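Local coordinates for protein pyocin S5 (Pseudomonas aeruginosa PAO1, PDB 6THK) that kills competing bacteria as a bacteriocin, probably by forming channels that depolarise their cytoplasmic membrane, at residues Lys118-Gly123 and Leu165-Ala170; Asp127-Ser132 and Ala170-Asp175; Ser201-Asp206 and Lys275-Tyr280; Phe410-Lys415 and Gly448-Trp453; Lys415-Ala420 and Glu443-Gly448. The protein carries 1 engineered substitution. All coordinates share one frame; numbering follows the deposited sequence.

Interaction 1: residues Lys118-Gly123 and Leu165-Ala170; sequences KTFTKG and LERAVA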
# COMPACT_ATOMS: atom_id res chain seq x y z
N LYS A 118 -7.46 38.26 -55.43
CA LYS A 118 -6.79 39.57 -55.40
C LYS A 118 -6.88 40.27 -56.75
O LYS A 118 -7.17 41.47 -56.79
CB LYS A 118 -5.33 39.44 -54.95
N THR A 119 -6.64 39.53 -57.85
CA THR A 119 -6.68 40.01 -59.24
C THR A 119 -8.09 40.51 -59.59
O THR A 119 -8.23 41.61 -60.15
CB THR A 119 -6.24 38.89 -60.20
OG1 THR A 119 -4.94 38.44 -59.82
CG2 THR A 119 -6.26 39.32 -61.67
N PHE A 120 -9.12 39.70 -59.27
CA PHE A 120 -10.52 40.03 -59.49
C PHE A 120 -10.91 41.30 -58.72
O PHE A 120 -11.59 42.15 -59.28
CB PHE A 120 -11.41 38.83 -59.10
CG PHE A 120 -12.87 39.16 -58.91
CD1 PHE A 120 -13.65 39.60 -59.97
CD2 PHE A 120 -13.47 39.03 -57.66
CE1 PHE A 120 -14.99 39.93 -59.78
CE2 PHE A 120 -14.82 39.34 -57.48
CZ PHE A 120 -15.57 39.78 -58.54
N THR A 121 -10.42 41.43 -57.46
CA THR A 121 -10.64 42.55 -56.54
C THR A 121 -10.23 43.90 -57.15
O THR A 121 -10.94 44.88 -56.95
CB THR A 121 -9.96 42.24 -55.18
OG1 THR A 121 -10.79 41.32 -54.48
CG2 THR A 121 -9.73 43.47 -54.30
N LYS A 122 -9.13 43.93 -57.93
CA LYS A 122 -8.57 45.12 -58.62
C LYS A 122 -9.59 45.98 -59.41
O LYS A 122 -9.33 47.17 -59.63
CB LYS A 122 -7.41 44.72 -59.54
CG LYS A 122 -6.12 44.32 -58.84
CD LYS A 122 -5.05 43.95 -59.88
CE LYS A 122 -3.73 43.54 -59.27
NZ LYS A 122 -2.74 43.17 -60.32
N GLY A 123 -10.72 45.39 -59.81
CA GLY A 123 -11.78 46.09 -60.54
C GLY A 123 -13.18 45.85 -60.00
O GLY A 123 -13.34 45.07 -59.05
N LEU A 165 -10.17 40.86 -69.59
CA LEU A 165 -10.41 39.46 -69.94
C LEU A 165 -9.59 38.55 -69.02
O LEU A 165 -10.04 37.45 -68.69
CB LEU A 165 -10.11 39.19 -71.41
CG LEU A 165 -11.08 39.82 -72.41
CD1 LEU A 165 -10.50 39.83 -73.80
CD2 LEU A 165 -12.44 39.13 -72.40
N GLU A 166 -8.39 39.02 -68.58
CA GLU A 166 -7.56 38.26 -67.64
C GLU A 166 -8.30 38.22 -66.29
O GLU A 166 -8.36 37.16 -65.66
CB GLU A 166 -6.17 38.91 -67.48
CG GLU A 166 -5.11 37.93 -66.99
CD GLU A 166 -3.87 38.54 -66.34
OE1 GLU A 166 -3.27 37.86 -65.48
OE2 GLU A 166 -3.50 39.68 -66.70
N ARG A 167 -8.91 39.36 -65.89
CA ARG A 167 -9.71 39.51 -64.68
C ARG A 167 -10.99 38.66 -64.74
O ARG A 167 -11.45 38.19 -63.69
CB ARG A 167 -10.02 40.99 -64.43
CG ARG A 167 -10.37 41.30 -62.98
CD ARG A 167 -10.50 42.78 -62.70
NE ARG A 167 -11.67 43.35 -63.37
CZ ARG A 167 -12.86 43.48 -62.80
NH1 ARG A 167 -13.06 43.07 -61.55
NH2 ARG A 167 -13.86 44.03 -63.47
N ALA A 168 -11.55 38.43 -65.96
CA ALA A 168 -12.73 37.58 -66.18
C ALA A 168 -12.37 36.11 -65.91
O ALA A 168 -13.17 35.38 -65.33
CB ALA A 168 -13.25 37.74 -67.60
N VAL A 169 -11.14 35.69 -66.31
CA VAL A 169 -10.62 34.35 -66.05
C VAL A 169 -10.44 34.22 -64.54
O VAL A 169 -11.00 33.29 -63.96
CB VAL A 169 -9.31 34.06 -66.84
CG1 VAL A 169 -8.57 32.85 -66.28
CG2 VAL A 169 -9.61 33.85 -68.32
N ALA A 170 -9.77 35.22 -63.91
CA ALA A 170 -9.56 35.31 -62.46
C ALA A 170 -10.87 35.14 -61.68
O ALA A 170 -10.88 34.38 -60.70
CB ALA A 170 -8.90 36.64 -62.11
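Thr119 and Phe120, in the last turn of helix 95-121, face Arg167 and Ala170 on helix 157-212, and the arginine bonds the carbonyl of Phe120 and, beyond the helix, that of Pro124. Thr119 makes the apolar start of this helix-helix contact. Its CG2, anti to the backbone N, lies 3.8 Å from Ala170 CB, while OG1 turns back to the carbonyl of Gly115 in its own helix. The Thr119 carbonyl O rests against the aliphatic part of the arginine, 3.6 Å from Arg167 CG. Phe120 comes next and supplies the polar link: Arg167 NH1 donates to Phe120 O at 2.9 Å, with an N-H...O angle of 147°. The oxygen lies at the guanidinium edge, near its plane, and the donor lies in the carbonyl plane. The phenyl ring and the guanidinium are almost parallel, 7° between planes, but NH1 meets the ring obliquely, 3.9 Å from Phe120 CD1. Past the helix, Gly123 passes over one face of the guanidinium, its CA 3.4 Å above the plane and offset toward the rim. Outside the two segments, Pro124 O takes its bond from NH1, and Glu164 forms a salt bridge with NH2. Backbone oxygens and a carboxylate of its own helix would together stabilise the charge of this buried arginine. The Arg167 chain reaches the turn through a bend at chi3 (69°), where NE swings out of the extended line and Arg167 CD sits 3.6 Å from Phe120 O.

Interaction 2: residues Asp127-Ser132 and Ala170-Asp175; sequences DYEKQS and AYYKQD. With ZN (zinc ion), chain F.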
# COMPACT_ATOMS: atom_id res chain seq x y z
N ASP A 127 -20.96 40.50 -63.45
CA ASP A 127 -21.42 39.12 -63.57
C ASP A 127 -21.55 38.84 -65.05
O ASP A 127 -22.65 38.91 -65.60
CB ASP A 127 -22.75 38.90 -62.83
CG ASP A 127 -22.93 37.49 -62.27
OD1 ASP A 127 -21.91 36.86 -61.91
OD2 ASP A 127 -24.09 37.06 -62.12
N TYR A 128 -20.40 38.55 -65.69
CA TYR A 128 -20.18 38.35 -67.13
C TYR A 128 -21.28 37.57 -67.85
O TYR A 128 -21.77 38.05 -68.88
CB TYR A 128 -18.81 37.71 -67.39
CG TYR A 128 -17.67 38.46 -66.75
CD1 TYR A 128 -17.21 39.66 -67.29
CD2 TYR A 128 -17.05 37.97 -65.61
CE1 TYR A 128 -16.17 40.36 -66.68
CE2 TYR A 128 -16.03 38.68 -64.99
CZ TYR A 128 -15.57 39.86 -65.54
OH TYR A 128 -14.55 40.54 -64.94
N GLU A 129 -21.67 36.41 -67.31
CA GLU A 129 -22.69 35.52 -67.89
C GLU A 129 -24.08 36.17 -68.01
O GLU A 129 -24.83 35.81 -68.91
CB GLU A 129 -22.75 34.17 -67.11
CG GLU A 129 -23.74 34.07 -65.95
CD GLU A 129 -23.18 34.08 -64.54
OE1 GLU A 129 -21.96 34.31 -64.38
OE2 GLU A 129 -23.97 33.87 -63.60
N LYS A 130 -24.40 37.11 -67.11
CA LYS A 130 -25.73 37.73 -67.09
C LYS A 130 -25.79 39.11 -67.75
O LYS A 130 -26.86 39.72 -67.78
CB LYS A 130 -26.25 37.78 -65.65
CG LYS A 130 -26.82 36.43 -65.22
CD LYS A 130 -26.70 36.22 -63.72
CE LYS A 130 -27.17 34.85 -63.30
NZ LYS A 130 -27.02 34.65 -61.83
N GLN A 131 -24.66 39.59 -68.31
CA GLN A 131 -24.59 40.90 -68.97
C GLN A 131 -24.58 40.79 -70.50
O GLN A 131 -24.04 39.82 -71.06
CB GLN A 131 -23.32 41.67 -68.54
CG GLN A 131 -23.05 41.80 -67.05
CD GLN A 131 -24.21 42.33 -66.26
OE1 GLN A 131 -24.85 41.60 -65.51
NE2 GLN A 131 -24.49 43.63 -66.40
N SER A 132 -25.10 41.82 -71.17
CA SER A 132 -25.06 41.93 -72.63
C SER A 132 -23.65 42.39 -72.99
O SER A 132 -22.98 43.00 -72.15
CB SER A 132 -26.06 42.97 -73.12
OG SER A 132 -25.72 44.28 -72.68
N ALA A 170 -9.77 35.22 -63.91
CA ALA A 170 -9.56 35.31 -62.46
C ALA A 170 -10.87 35.14 -61.68
O ALA A 170 -10.88 34.38 -60.70
CB ALA A 170 -8.90 36.64 -62.11
N TYR A 171 -11.98 35.80 -62.13
CA TYR A 171 -13.30 35.71 -61.49
C TYR A 171 -13.84 34.28 -61.45
O TYR A 171 -14.31 33.84 -60.40
CB TYR A 171 -14.32 36.66 -62.13
CG TYR A 171 -15.76 36.41 -61.71
CD1 TYR A 171 -16.20 36.75 -60.43
CD2 TYR A 171 -16.67 35.83 -62.59
CE1 TYR A 171 -17.51 36.50 -60.03
CE2 TYR A 171 -17.99 35.58 -62.20
CZ TYR A 171 -18.41 35.93 -60.92
OH TYR A 171 -19.71 35.69 -60.54
N TYR A 172 -13.80 33.57 -62.59
CA TYR A 172 -14.29 32.20 -62.67
C TYR A 172 -13.32 31.19 -62.04
O TYR A 172 -13.74 30.12 -61.64
CB TYR A 172 -14.68 31.82 -64.12
CG TYR A 172 -15.89 32.58 -64.63
CD1 TYR A 172 -17.15 32.38 -64.07
CD2 TYR A 172 -15.78 33.47 -65.69
CE1 TYR A 172 -18.27 33.08 -64.53
CE2 TYR A 172 -16.90 34.15 -66.19
CZ TYR A 172 -18.14 33.96 -65.59
OH TYR A 172 -19.23 34.65 -66.04
N LYS A 173 -12.02 31.56 -61.93
CA LYS A 173 -10.99 30.73 -61.29
C LYS A 173 -11.22 30.76 -59.78
O LYS A 173 -11.25 29.70 -59.15
CB LYS A 173 -9.57 31.20 -61.64
CG LYS A 173 -9.06 30.68 -62.98
CD LYS A 173 -8.31 29.35 -62.86
CE LYS A 173 -7.89 28.79 -64.21
NZ LYS A 173 -6.81 29.59 -64.86
N GLN A 174 -11.45 31.97 -59.20
CA GLN A 174 -11.72 32.10 -57.77
C GLN A 174 -13.06 31.52 -57.38
O GLN A 174 -13.21 31.06 -56.25
CB GLN A 174 -11.55 33.55 -57.26
CG GLN A 174 -12.60 34.58 -57.72
CD GLN A 174 -13.90 34.51 -56.95
OE1 GLN A 174 -13.94 34.36 -55.73
NE2 GLN A 174 -15.01 34.58 -57.67
N ASP A 175 -14.04 31.54 -58.29
CA ASP A 175 -15.36 30.97 -58.03
C ASP A 175 -15.30 29.45 -57.92
O ASP A 175 -15.87 28.88 -56.99
CB ASP A 175 -16.35 31.40 -59.11
CG ASP A 175 -17.60 30.55 -59.17
OD1 ASP A 175 -18.45 30.68 -58.27
OD2 ASP A 175 -17.70 29.72 -60.11
ZN ZN F . -22.59 34.92 -62.52
O HOH W 1 -20.70 33.08 -61.77
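Asp127 and Glu129 hold a zinc ion in front of two consecutive tyrosines, Tyr171 and Tyr172, of helix 157-212. The metal is bound by Asp127 OD1 at 2.1 Å and by both carboxylate oxygens of Glu129, whose chain bends at chi2 (-106°), which sets CD. The tyrosine hydroxyls form a second shell behind these ligands. Tyr172 OH donates to Glu129 OE1 at 3.2 Å, using the anti lone pair of that oxygen, and Tyr171 OH lies 2.8 Å from Asp127 OD1 in a weak hydrogen bond whose proton has another acceptor within reach. A water joins Glu129 OE1 to Tyr171 OH, donating to the carboxylate. One metal-bound oxygen of each carboxylate, Asp127 OD1 and Glu129 OE1, has a phenol beside it, which may help fix the rotation of the groups. Lys130 adds long salt bridges to Asp127 and Glu129 that would partly offset their charge. Behind the site, Tyr128 joins the two tyrosines in an aromatic cluster. Its CD2 is 3.7 Å from Tyr171 CD2, which lies at the edge of the Tyr128 ring, and 3.9 Å from Tyr172 CE2. Both ring pairs of Tyr128 are oblique, with planes at 63° to Tyr171 and 52° to Tyr172. Tyr171 CD2 lies over the centre of one Tyr172 face. The site thus fastens the loop between helices 95-121 and 133-145 to helix 157-212; helix 42-87 adds Val57 against Tyr128, Phe61 against Glu129 and Ile60 against Tyr172, while Phe120 of helix 95-121 meets Tyr171.

Interaction 3: residues Ser201-Asp206 and Lys275-Tyr280; sequences SQLERD and KQKAIY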
# COMPACT_ATOMS: atom_id res chain seq x y z
N SER A 201 -11.25 6.38 -28.26
CA SER A 201 -11.48 4.95 -28.10
C SER A 201 -10.25 4.29 -27.47
O SER A 201 -10.40 3.49 -26.55
CB SER A 201 -11.79 4.30 -29.45
OG SER A 201 -13.03 4.75 -29.97
N GLN A 202 -9.02 4.66 -27.94
CA GLN A 202 -7.77 4.14 -27.40
C GLN A 202 -7.54 4.66 -25.98
O GLN A 202 -7.03 3.92 -25.14
CB GLN A 202 -6.57 4.47 -28.31
CG GLN A 202 -5.28 3.68 -27.99
CD GLN A 202 -5.41 2.19 -28.23
OE1 GLN A 202 -5.54 1.73 -29.37
NE2 GLN A 202 -5.39 1.40 -27.16
N LEU A 203 -7.97 5.91 -25.69
CA LEU A 203 -7.87 6.50 -24.36
C LEU A 203 -8.77 5.71 -23.37
O LEU A 203 -8.37 5.51 -22.22
CB LEU A 203 -8.25 7.98 -24.41
CG LEU A 203 -7.98 8.81 -23.16
CD1 LEU A 203 -6.50 9.08 -22.97
CD2 LEU A 203 -8.73 10.12 -23.22
N GLU A 204 -9.95 5.25 -23.83
CA GLU A 204 -10.89 4.46 -23.04
C GLU A 204 -10.27 3.08 -22.78
O GLU A 204 -10.28 2.61 -21.64
CB GLU A 204 -12.26 4.33 -23.75
CG GLU A 204 -13.42 4.02 -22.81
CD GLU A 204 -14.71 3.62 -23.49
OE1 GLU A 204 -15.69 4.40 -23.42
OE2 GLU A 204 -14.75 2.52 -24.09
N ARG A 205 -9.68 2.47 -23.84
CA ARG A 205 -8.96 1.19 -23.80
C ARG A 205 -7.82 1.18 -22.78
O ARG A 205 -7.71 0.21 -22.02
CB ARG A 205 -8.42 0.84 -25.19
CG ARG A 205 -9.00 -0.43 -25.73
CD ARG A 205 -9.08 -0.41 -27.23
NE ARG A 205 -10.47 -0.44 -27.68
CZ ARG A 205 -11.00 0.40 -28.56
NH1 ARG A 205 -10.24 1.35 -29.11
NH2 ARG A 205 -12.27 0.30 -28.91
N ASP A 206 -6.98 2.25 -22.76
CA ASP A 206 -5.85 2.42 -21.83
C ASP A 206 -6.34 2.55 -20.39
O ASP A 206 -5.73 1.99 -19.48
CB ASP A 206 -4.95 3.62 -22.22
CG ASP A 206 -4.14 3.44 -23.51
OD1 ASP A 206 -3.90 2.28 -23.91
OD2 ASP A 206 -3.70 4.47 -24.09
N LYS A 275 -9.22 16.84 -21.85
CA LYS A 275 -10.18 16.84 -20.74
C LYS A 275 -10.50 15.41 -20.34
O LYS A 275 -10.51 15.13 -19.15
CB LYS A 275 -11.47 17.57 -21.10
CG LYS A 275 -12.27 18.01 -19.89
CD LYS A 275 -13.43 18.91 -20.28
CE LYS A 275 -14.09 19.54 -19.09
NZ LYS A 275 -14.98 20.67 -19.48
N GLN A 276 -10.76 14.52 -21.32
CA GLN A 276 -11.09 13.11 -21.07
C GLN A 276 -9.92 12.38 -20.43
O GLN A 276 -10.14 11.55 -19.55
CB GLN A 276 -11.61 12.40 -22.34
CG GLN A 276 -12.24 11.00 -22.09
CD GLN A 276 -13.48 11.00 -21.21
OE1 GLN A 276 -14.61 11.24 -21.65
NE2 GLN A 276 -13.29 10.68 -19.93
N LYS A 277 -8.68 12.75 -20.83
CA LYS A 277 -7.43 12.23 -20.27
C LYS A 277 -7.41 12.54 -18.76
O LYS A 277 -7.21 11.63 -17.95
CB LYS A 277 -6.21 12.86 -20.98
CG LYS A 277 -4.98 11.95 -20.99
CD LYS A 277 -3.72 12.65 -21.50
CE LYS A 277 -3.57 12.63 -23.01
NZ LYS A 277 -2.29 13.25 -23.44
N ALA A 278 -7.69 13.81 -18.41
CA ALA A 278 -7.75 14.30 -17.03
C ALA A 278 -8.93 13.66 -16.23
O ALA A 278 -8.72 13.27 -15.08
CB ALA A 278 -7.83 15.82 -17.02
N ILE A 279 -10.13 13.52 -16.84
CA ILE A 279 -11.31 12.89 -16.19
C ILE A 279 -10.96 11.47 -15.75
O ILE A 279 -11.25 11.09 -14.61
CB ILE A 279 -12.58 12.92 -17.10
CG1 ILE A 279 -13.12 14.36 -17.26
CG2 ILE A 279 -13.68 11.97 -16.59
CD1 ILE A 279 -13.75 14.66 -18.62
N TYR A 280 -10.33 10.68 -16.67
CA TYR A 280 -9.87 9.31 -16.48
C TYR A 280 -8.82 9.22 -15.39
O TYR A 280 -8.99 8.41 -14.48
CB TYR A 280 -9.30 8.73 -17.78
CG TYR A 280 -10.32 8.25 -18.78
CD1 TYR A 280 -11.62 7.93 -18.38
CD2 TYR A 280 -9.99 8.08 -20.12
CE1 TYR A 280 -12.57 7.48 -19.30
CE2 TYR A 280 -10.92 7.61 -21.04
CZ TYR A 280 -12.21 7.31 -20.63
OH TYR A 280 -13.13 6.85 -21.53
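Leu203 on helix 157-212 and Tyr280 on helix 272-338 carry a lightly packed, near-parallel helix-helix contact at the surface, between two regions predicted to be coiled coil. The short axes run at 13° to each other and approach to 10.6 Å; no hydrogen bond crosses between the segments. Leu203 points at the other helix and touches three of its residues. Its CG, anti to the backbone N (chi1 -170°), rests 3.7 Å from Tyr280 CD2. CD1 touches the aliphatic stem of Lys277 at CG, the two side chains crossing at about a right angle. CD2 abuts the backbone at Lys277 N (3.6 Å) and also Gln276 CB (3.8 Å). The Tyr280 ring lies obliquely beside the backbone of helix 157-212, with CE2 3.5 Å from Leu203 O. Its hydroxyl reaches further, to Glu204, where OH stands 3.1 Å from the methylene CG; the carboxylate itself pairs with Arg208 on its own helix. Gln276, one turn before Tyr280, lays its NE2 over one face of the tyrosine ring, offset toward the rim, 3.3 Å above the plane. The partners are thus a leucine, a phenol and the carbon stems of longer polar side chains. Tyr207, one turn beyond Leu203, stacks on Tyr280 and continues the contact along helix 157-212, while Ala278 and Lys275 turn to Ile266 of helix 237-267, so helix 272-338 is packed between these two helices.

Interaction 4: residues Phe410-Lys415 and Gly448-Trp453; sequences FGVVGK and GAAASW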
# COMPACT_ATOMS: atom_id res chain seq x y z
N PHE A 410 13.11 -19.89 40.28
CA PHE A 410 14.06 -20.99 40.06
C PHE A 410 14.16 -21.40 38.58
O PHE A 410 15.01 -22.21 38.22
CB PHE A 410 13.71 -22.21 40.93
CG PHE A 410 13.69 -21.99 42.43
CD1 PHE A 410 14.66 -21.19 43.04
CD2 PHE A 410 12.76 -22.64 43.23
CE1 PHE A 410 14.64 -20.99 44.43
CE2 PHE A 410 12.76 -22.44 44.62
CZ PHE A 410 13.70 -21.63 45.20
N GLY A 411 13.29 -20.84 37.74
CA GLY A 411 13.29 -21.15 36.31
C GLY A 411 12.99 -22.60 36.01
O GLY A 411 13.73 -23.25 35.26
N VAL A 412 11.95 -23.14 36.65
CA VAL A 412 11.46 -24.51 36.47
C VAL A 412 10.05 -24.37 35.90
O VAL A 412 9.37 -23.37 36.18
CB VAL A 412 11.54 -25.41 37.75
CG1 VAL A 412 12.98 -25.68 38.16
CG2 VAL A 412 10.76 -24.83 38.92
N VAL A 413 9.62 -25.32 35.03
CA VAL A 413 8.28 -25.22 34.44
C VAL A 413 7.19 -25.47 35.50
O VAL A 413 7.42 -26.20 36.49
CB VAL A 413 8.04 -26.05 33.13
CG1 VAL A 413 8.86 -25.50 31.97
CG2 VAL A 413 8.30 -27.55 33.33
N GLY A 414 6.05 -24.79 35.32
CA GLY A 414 4.86 -24.91 36.16
C GLY A 414 4.34 -26.33 36.04
O GLY A 414 4.20 -26.85 34.92
N LYS A 415 4.13 -27.00 37.18
CA LYS A 415 3.74 -28.40 37.23
C LYS A 415 2.40 -28.65 37.94
O LYS A 415 2.09 -28.01 38.95
CB LYS A 415 4.89 -29.21 37.83
CG LYS A 415 4.89 -30.67 37.47
CD LYS A 415 6.21 -31.32 37.84
CE LYS A 415 6.03 -32.77 38.24
NZ LYS A 415 5.89 -33.69 37.07
N GLY A 448 11.21 -37.33 37.24
CA GLY A 448 11.82 -36.61 36.12
C GLY A 448 11.81 -35.10 36.22
O GLY A 448 12.25 -34.42 35.29
N ALA A 449 11.30 -34.54 37.34
CA ALA A 449 11.26 -33.09 37.52
C ALA A 449 12.54 -32.58 38.19
O ALA A 449 13.36 -33.38 38.68
CB ALA A 449 10.02 -32.66 38.30
N ALA A 450 12.73 -31.28 38.14
CA ALA A 450 13.89 -30.66 38.71
C ALA A 450 13.72 -30.65 40.21
O ALA A 450 12.62 -30.46 40.71
CB ALA A 450 14.05 -29.25 38.19
N ALA A 451 14.83 -30.77 40.92
CA ALA A 451 14.86 -30.77 42.38
C ALA A 451 14.35 -29.45 42.98
O ALA A 451 13.74 -29.45 44.03
CB ALA A 451 16.25 -31.11 42.89
N SER A 452 14.58 -28.34 42.28
CA SER A 452 14.13 -27.01 42.66
C SER A 452 12.61 -26.91 42.77
O SER A 452 12.11 -26.12 43.55
CB SER A 452 14.66 -25.97 41.67
OG SER A 452 16.04 -26.17 41.43
N TRP A 453 11.87 -27.66 41.96
CA TRP A 453 10.41 -27.68 42.05
C TRP A 453 9.98 -28.19 43.43
O TRP A 453 9.05 -27.65 44.02
CB TRP A 453 9.79 -28.55 40.96
CG TRP A 453 8.32 -28.44 40.95
CD1 TRP A 453 7.59 -27.33 40.68
CD2 TRP A 453 7.38 -29.47 41.26
NE1 TRP A 453 6.26 -27.60 40.79
CE2 TRP A 453 6.10 -28.91 41.14
CE3 TRP A 453 7.50 -30.81 41.62
CZ2 TRP A 453 4.95 -29.64 41.37
CZ3 TRP A 453 6.35 -31.52 41.85
CH2 TRP A 453 5.10 -30.94 41.72
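Lys415 lays its aliphatic chain across one face of the Trp453 indole, the two side chains crossing at about a right angle. CB sits 3.3 Å above the indole plane near CE2, offset toward the rim, and CD lies 3.8 Å from the centroid of the six-membered ring, 2° off its normal, a CH-pi contact. CG stands anti to the backbone N (chi1 -157°); the bend at chi3 keeps CE over the face, where it also meets Ala449 CB at 4.0 Å, and the bend at chi4 places NZ. The ammonium ends 5.6 Å from the same centroid, so any cation-pi attraction is weak. Val412 packs beside the indole: its CG1 lies 3.7 Å from Ala450 CB and also against Ser452 CB, while CG2 lies at the edge of the ring. Phe410 CB lies 3.9 Å from Ser452 CB, and Phe410 CD2 is 3.6 Å from Ser452 O. Gly411 follows in a Schellman motif, its positive phi ending helix 396-409 and turning the chain toward Val412. The contact joins the loop after that helix to the start of helix 451-464, in the colicin pore-forming domain, where Trp453 opens a predicted transmembrane segment. Leu403 and Ser407 of helix 396-409 also touch the indole. With no hydrogen bond across the segments and Trp453 NE1 buried without a partner, cohesion here rests on apolar and CH-pi contact.

Interaction 5: residues Lys415-Ala420 and Glu443-Gly448; sequences KAIDAA and ETLAAG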
# COMPACT_ATOMS: atom_id res chain seq x y z
N LYS A 415 4.13 -27.00 37.18
CA LYS A 415 3.74 -28.40 37.23
C LYS A 415 2.40 -28.65 37.94
O LYS A 415 2.09 -28.01 38.95
CB LYS A 415 4.89 -29.21 37.83
CG LYS A 415 4.89 -30.67 37.47
CD LYS A 415 6.21 -31.32 37.84
CE LYS A 415 6.03 -32.77 38.24
NZ LYS A 415 5.89 -33.69 37.07
N ALA A 416 1.58 -29.54 37.40
CA ALA A 416 0.28 -29.86 37.99
C ALA A 416 0.41 -30.66 39.28
O ALA A 416 1.26 -31.54 39.37
CB ALA A 416 -0.58 -30.60 36.99
N ILE A 417 -0.41 -30.34 40.28
CA ILE A 417 -0.38 -31.06 41.56
C ILE A 417 -1.69 -30.99 42.37
O ILE A 417 -2.34 -29.95 42.39
CB ILE A 417 0.81 -30.51 42.39
CG1 ILE A 417 1.05 -31.27 43.68
CG2 ILE A 417 0.63 -29.03 42.67
CD1 ILE A 417 2.37 -30.96 44.34
N ASP A 418 -2.09 -32.08 43.03
CA ASP A 418 -3.24 -32.04 43.93
C ASP A 418 -2.51 -31.86 45.25
O ASP A 418 -1.97 -32.81 45.80
CB ASP A 418 -4.03 -33.35 43.92
CG ASP A 418 -5.08 -33.40 45.02
OD1 ASP A 418 -5.15 -32.45 45.82
OD2 ASP A 418 -5.86 -34.38 45.10
N ALA A 419 -2.52 -30.63 45.76
CA ALA A 419 -1.80 -30.25 46.98
C ALA A 419 -2.33 -30.97 48.21
O ALA A 419 -1.55 -31.57 48.96
CB ALA A 419 -1.90 -28.75 47.18
N ALA A 420 -3.67 -30.94 48.38
CA ALA A 420 -4.37 -31.59 49.50
C ALA A 420 -3.93 -33.04 49.63
O ALA A 420 -3.67 -33.48 50.74
CB ALA A 420 -5.88 -31.48 49.29
N GLU A 443 7.89 -39.15 44.53
CA GLU A 443 8.56 -39.67 43.35
C GLU A 443 7.57 -39.84 42.22
O GLU A 443 7.86 -39.51 41.08
CB GLU A 443 9.23 -41.01 43.64
CG GLU A 443 9.43 -41.87 42.40
CD GLU A 443 9.65 -43.33 42.74
OE1 GLU A 443 8.66 -44.07 42.81
OE2 GLU A 443 10.81 -43.73 42.94
N THR A 444 6.41 -40.39 42.54
CA THR A 444 5.37 -40.58 41.56
C THR A 444 4.88 -39.25 41.02
O THR A 444 4.75 -39.07 39.82
CB THR A 444 4.18 -41.27 42.22
OG1 THR A 444 4.50 -42.64 42.46
CG2 THR A 444 2.95 -41.17 41.35
N LEU A 445 4.65 -38.31 41.92
CA LEU A 445 4.14 -37.00 41.55
C LEU A 445 5.11 -36.18 40.70
O LEU A 445 4.73 -35.57 39.72
CB LEU A 445 3.78 -36.22 42.82
CG LEU A 445 3.59 -34.72 42.70
CD1 LEU A 445 2.14 -34.42 42.37
CD2 LEU A 445 4.00 -34.06 44.00
N ALA A 446 6.38 -36.23 41.09
CA ALA A 446 7.44 -35.48 40.42
C ALA A 446 8.59 -36.24 39.77
O ALA A 446 9.69 -35.72 39.69
CB ALA A 446 8.00 -34.45 41.38
N ALA A 447 8.36 -37.47 39.32
CA ALA A 447 9.41 -38.22 38.63
C ALA A 447 9.89 -37.43 37.39
O ALA A 447 9.08 -36.85 36.66
CB ALA A 447 8.89 -39.58 38.20
N GLY A 448 11.21 -37.33 37.24
CA GLY A 448 11.82 -36.61 36.12
C GLY A 448 11.81 -35.10 36.22
O GLY A 448 12.25 -34.42 35.29
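Leu445 and Ala446, at the end of helix 436-446, meet Ile417 and Lys415 of the loop that leads into helix 419-431, within the colicin pore-forming domain. Leu445 does most of the work and with both branches. Its CG is anti to the backbone N (chi1 164°), and from there CD2 touches Ile417 CD1 at 3.5 Å while CD1 lies 3.6 Å from Ile417 CG1; the two side chains cross at an oblique angle. The isoleucine presents its long branch, CG1 and CD1, to the leucine fork. The Leu445 carbonyl faces the other partner: its O is 3.4 Å from Lys415 CE and 3.5 Å from Lys415 NZ. Ala446 continues this surface, its CA 3.8 Å from Lys415 CE and its CB 4.1 Å from the same carbon. Leu422 of helix 419-431 touches both Leu445 and Ile417, and Ile457 of helix 451-464 also packs on Ile417. Asp418 caps the start of helix 419-431 through the backbone N of Ser421, a weak bond. The chemistry is thus split: the leucine methyls pack on the long branch of the isoleucine, while the lysine end lies near the Leu445 carbonyl in the last turn, where the helix dipole could mildly favour a positive charge.

How the interactions relate
Interaction 1 closes the first loop, from the end of helix 95-121 to helix 157-212. Interaction 2 starts inside that loop and ends beyond it, so the two cross; they share Ala170 and touch through Phe120 and Tyr171, together anchoring the zinc-binding loop to the long helix. About 51 Å away between centres, interaction 3 joins the same helix 157-212 to helix 272-338. Interactions 4 and 5 follow in the pore-forming domain, on the opposite side of the chain's centre from interactions 1 and 2. Interaction 5 nests within interaction 4, sharing Lys415 and Gly448, and Trp453 packs against Ala446, Ile417 and Leu445 to unite them.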